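Sialyltransferase 0160 (PDB 4R84) transfers sialic acid from a CMP-activated donor to a sugar acceptor, as a glycosyltransferase of the GT-B structural group. Local coordinates at residues A[199-205]-A[227-233]. Residues are numbered along the deposited sequence; the frame is centred on the assembly and turned at random.
Sequences IEFYTNT and ISHISLY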
loop_
_atom_site.group_PDB
_atom_site.type_symbol
_atom_site.label_atom_id
_atom_site.label_comp_id
_atom_site.label_asym_id
_atom_site.label_seq_id
_atom_site.Cartn_x
_atom_site.Cartn_y
_atom_site.Cartn_z
ATOM N N ILE A 199 5.129 -14.732 -8.639
ATOM C CA ILE A 199 5.579 -13.669 -7.756
ATOM C C ILE A 199 4.700 -12.448 -7.944
ATOM O O ILE A 199 4.445 -12.034 -9.074
ATOM C CB ILE A 199 7.055 -13.291 -8.013
ATOM C CG1 ILE A 199 7.979 -14.482 -7.738
ATOM C CG2 ILE A 199 7.452 -12.063 -7.179
ATOM C CD1 ILE A 199 9.421 -14.245 -8.153
ATOM N N GLU A 200 4.198 -11.915 -6.833
ATOM C CA GLU A 200 3.472 -10.644 -6.824
ATOM C C GLU A 200 4.360 -9.581 -6.202
ATOM O O GLU A 200 4.878 -9.795 -5.105
ATOM C CB GLU A 200 2.180 -10.752 -6.031
ATOM C CG GLU A 200 1.098 -11.602 -6.680
ATOM C CD GLU A 200 -0.079 -11.852 -5.758
ATOM O OE1 GLU A 200 -0.090 -11.354 -4.611
ATOM O OE2 GLU A 200 -1.002 -12.576 -6.175
ATOM N N PHE A 201 4.517 -8.435 -6.876
ATOM C CA PHE A 201 5.337 -7.343 -6.360
ATOM C C PHE A 201 4.470 -6.212 -5.831
ATOM O O PHE A 201 3.418 -5.933 -6.396
ATOM C CB PHE A 201 6.252 -6.775 -7.442
ATOM C CG PHE A 201 7.392 -7.669 -7.812
ATOM C CD1 PHE A 201 8.314 -8.086 -6.854
ATOM C CD2 PHE A 201 7.595 -8.021 -9.137
ATOM C CE1 PHE A 201 9.391 -8.893 -7.216
ATOM C CE2 PHE A 201 8.676 -8.821 -9.503
ATOM C CZ PHE A 201 9.575 -9.248 -8.535
ATOM N N TYR A 202 4.921 -5.585 -4.748
ATOM C CA TYR A 202 4.263 -4.412 -4.173
ATOM C C TYR A 202 5.329 -3.417 -3.808
ATOM O O TYR A 202 6.175 -3.715 -2.962
ATOM C CB TYR A 202 3.466 -4.780 -2.919
ATOM C CG TYR A 202 2.441 -5.868 -3.130
ATOM C CD1 TYR A 202 2.818 -7.212 -3.171
ATOM C CD2 TYR A 202 1.095 -5.554 -3.264
ATOM C CE1 TYR A 202 1.876 -8.218 -3.361
ATOM C CE2 TYR A 202 0.139 -6.558 -3.447
ATOM C CZ TYR A 202 0.545 -7.882 -3.502
ATOM O OH TYR A 202 -0.387 -8.891 -3.682
ATOM N N THR A 203 5.320 -2.242 -4.424
ATOM C CA THR A 203 6.376 -1.299 -4.092
ATOM C C THR A 203 5.942 0.126 -4.392
ATOM O O THR A 203 4.774 0.390 -4.684
ATOM C CB THR A 203 7.698 -1.652 -4.819
ATOM O OG1 THR A 203 8.776 -0.895 -4.253
ATOM C CG2 THR A 203 7.619 -1.396 -6.323
ATOM N N ASN A 204 6.908 1.026 -4.245
ATOM C CA ASN A 204 6.768 2.470 -4.359
ATOM C C ASN A 204 6.855 2.898 -5.821
ATOM O O ASN A 204 7.777 2.504 -6.526
ATOM C CB ASN A 204 7.886 3.085 -3.493
ATOM C CG ASN A 204 7.862 4.583 -3.430
ATOM O OD1 ASN A 204 7.813 5.260 -4.445
ATOM N ND2 ASN A 204 7.966 5.115 -2.215
ATOM N N THR A 205 5.873 3.664 -6.298
ATOM C CA THR A 205 5.839 4.005 -7.723
ATOM C C THR A 205 7.096 4.765 -8.173
ATOM O O THR A 205 7.683 4.437 -9.203
ATOM C CB THR A 205 4.604 4.849 -8.066
ATOM O OG1 THR A 205 3.430 4.118 -7.715
ATOM C CG2 THR A 205 4.574 5.170 -9.553
ATOM N N ILE A 227 6.043 -13.473 -13.060
ATOM C CA ILE A 227 5.655 -12.266 -12.340
ATOM C C ILE A 227 4.172 -12.078 -12.630
ATOM O O ILE A 227 3.783 -11.679 -13.736
ATOM C CB ILE A 227 6.453 -11.037 -12.771
ATOM C CG1 ILE A 227 7.961 -11.326 -12.794
ATOM C CG2 ILE A 227 6.130 -9.847 -11.866
ATOM C CD1 ILE A 227 8.530 -11.901 -11.481
ATOM N N SER A 228 3.333 -12.429 -11.662
ATOM C CA SER A 228 1.901 -12.497 -11.918
ATOM C C SER A 228 1.196 -11.154 -11.710
ATOM O O SER A 228 0.110 -10.934 -12.228
ATOM C CB SER A 228 1.254 -13.566 -11.038
ATOM O OG SER A 228 1.496 -13.340 -9.654
ATOM N N HIS A 229 1.784 -10.277 -10.911
ATOM C CA HIS A 229 1.153 -8.986 -10.639
ATOM C C HIS A 229 2.132 -7.979 -10.041
ATOM O O HIS A 229 3.012 -8.346 -9.270
ATOM C CB HIS A 229 -0.014 -9.150 -9.677
ATOM C CG HIS A 229 -0.996 -8.026 -9.742
ATOM N ND1 HIS A 229 -0.919 -6.920 -8.921
ATOM C CD2 HIS A 229 -2.057 -7.818 -10.556
ATOM C CE1 HIS A 229 -1.902 -6.090 -9.214
ATOM N NE2 HIS A 229 -2.605 -6.608 -10.204
ATOM N N ILE A 230 1.946 -6.698 -10.380
ATOM C CA ILE A 230 2.753 -5.625 -9.807
ATOM C C ILE A 230 1.783 -4.569 -9.295
ATOM O O ILE A 230 0.884 -4.174 -10.023
ATOM C CB ILE A 230 3.703 -5.005 -10.850
ATOM C CG1 ILE A 230 4.618 -6.070 -11.438
ATOM C CG2 ILE A 230 4.535 -3.864 -10.232
ATOM C CD1 ILE A 230 5.545 -5.541 -12.542
ATOM N N SER A 231 1.919 -4.172 -8.031
ATOM C CA SER A 231 1.091 -3.085 -7.478
ATOM C C SER A 231 2.030 -1.969 -7.074
ATOM O O SER A 231 2.907 -2.180 -6.232
ATOM C CB SER A 231 0.259 -3.540 -6.274
ATOM O OG SER A 231 -0.719 -4.519 -6.627
ATOM N N LEU A 232 1.830 -0.784 -7.652
ATOM C CA LEU A 232 2.691 0.360 -7.386
ATOM C C LEU A 232 1.896 1.428 -6.653
ATOM O O LEU A 232 0.751 1.699 -7.009
ATOM C CB LEU A 232 3.265 0.914 -8.697
ATOM C CG LEU A 232 4.027 -0.115 -9.537
ATOM C CD1 LEU A 232 4.530 0.518 -10.821
ATOM C CD2 LEU A 232 5.202 -0.727 -8.766
ATOM N N TYR A 233 2.486 1.990 -5.601
ATOM C CA TYR A 233 1.807 2.985 -4.773
ATOM C C TYR A 233 2.582 4.289 -4.741
ATOM O O TYR A 233 3.786 4.295 -4.491
ATOM C CB TYR A 233 1.640 2.477 -3.333
ATOM C CG TYR A 233 0.889 1.159 -3.221
ATOM C CD1 TYR A 233 1.538 -0.051 -3.475
ATOM C CD2 TYR A 233 -0.450 1.122 -2.858
ATOM C CE1 TYR A 233 0.867 -1.266 -3.366
ATOM C CE2 TYR A 233 -1.141 -0.103 -2.755
ATOM C CZ TYR A 233 -0.473 -1.276 -3.017
ATOM O OH TYR A 233 -1.136 -2.477 -2.918
HETATM O O HOH W 1 -0.725 -13.733 -8.357
HETATM O O HOH W 2 0.901 -7.156 -6.786
#
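The carbonyl oxygen of Phe201 accepts two hydrogen bonds: Ser231 N reaches Phe201 O at 2.8 Å, and a water donates to it as well. That water also bonds His229 ND1 and Ser231 OG; a serine hydroxyl and a histidine ring nitrogen, both polar and on the same face, let it tie strand 225-233 to Phe201 O on strand 197-204. It lies over one face of the Tyr202 ring, near the rim. The phenol suits this place because its hydroxyl turns back along its own strand and donates to Glu200 OE1 at 2.6 Å, from above the carboxylate plane. The other carboxylate oxygen, Glu200 OE2, accepts a hydrogen bond from a second water that also bonds Ser228 OG. Tyr233 lies alongside Tyr202 and points the same way, its OH at the edge of that ring, 3.8 Å from Tyr202 CD2.

Strands 197-204 and 225-233 run parallel as neighbours in the Rossmann-like sheet, joined by a helical crossover. A beta bulge near Ser228 shifts the register by one residue. On the opposite face apolar groups meet: the branched Ile227 sets CG2 against Phe201 CD2 at 3.6 Å, and the methyl CG2 of Thr203 meets Leu232 CD2 at 3.5 Å. A chi1 of -167° in Thr203 puts that methyl between N and the carbonyl carbon and turns the hydroxyl to Ile124 O and Asn211 ND2. At the C-terminal end, Thr205 N bonds Tyr233 O at 2.8 Å, while Asn204 ND2 donates to Asp235 OD2 and Asp125 OD1; the Asn204 side chain lies about 10 Å from the bound donor analogue.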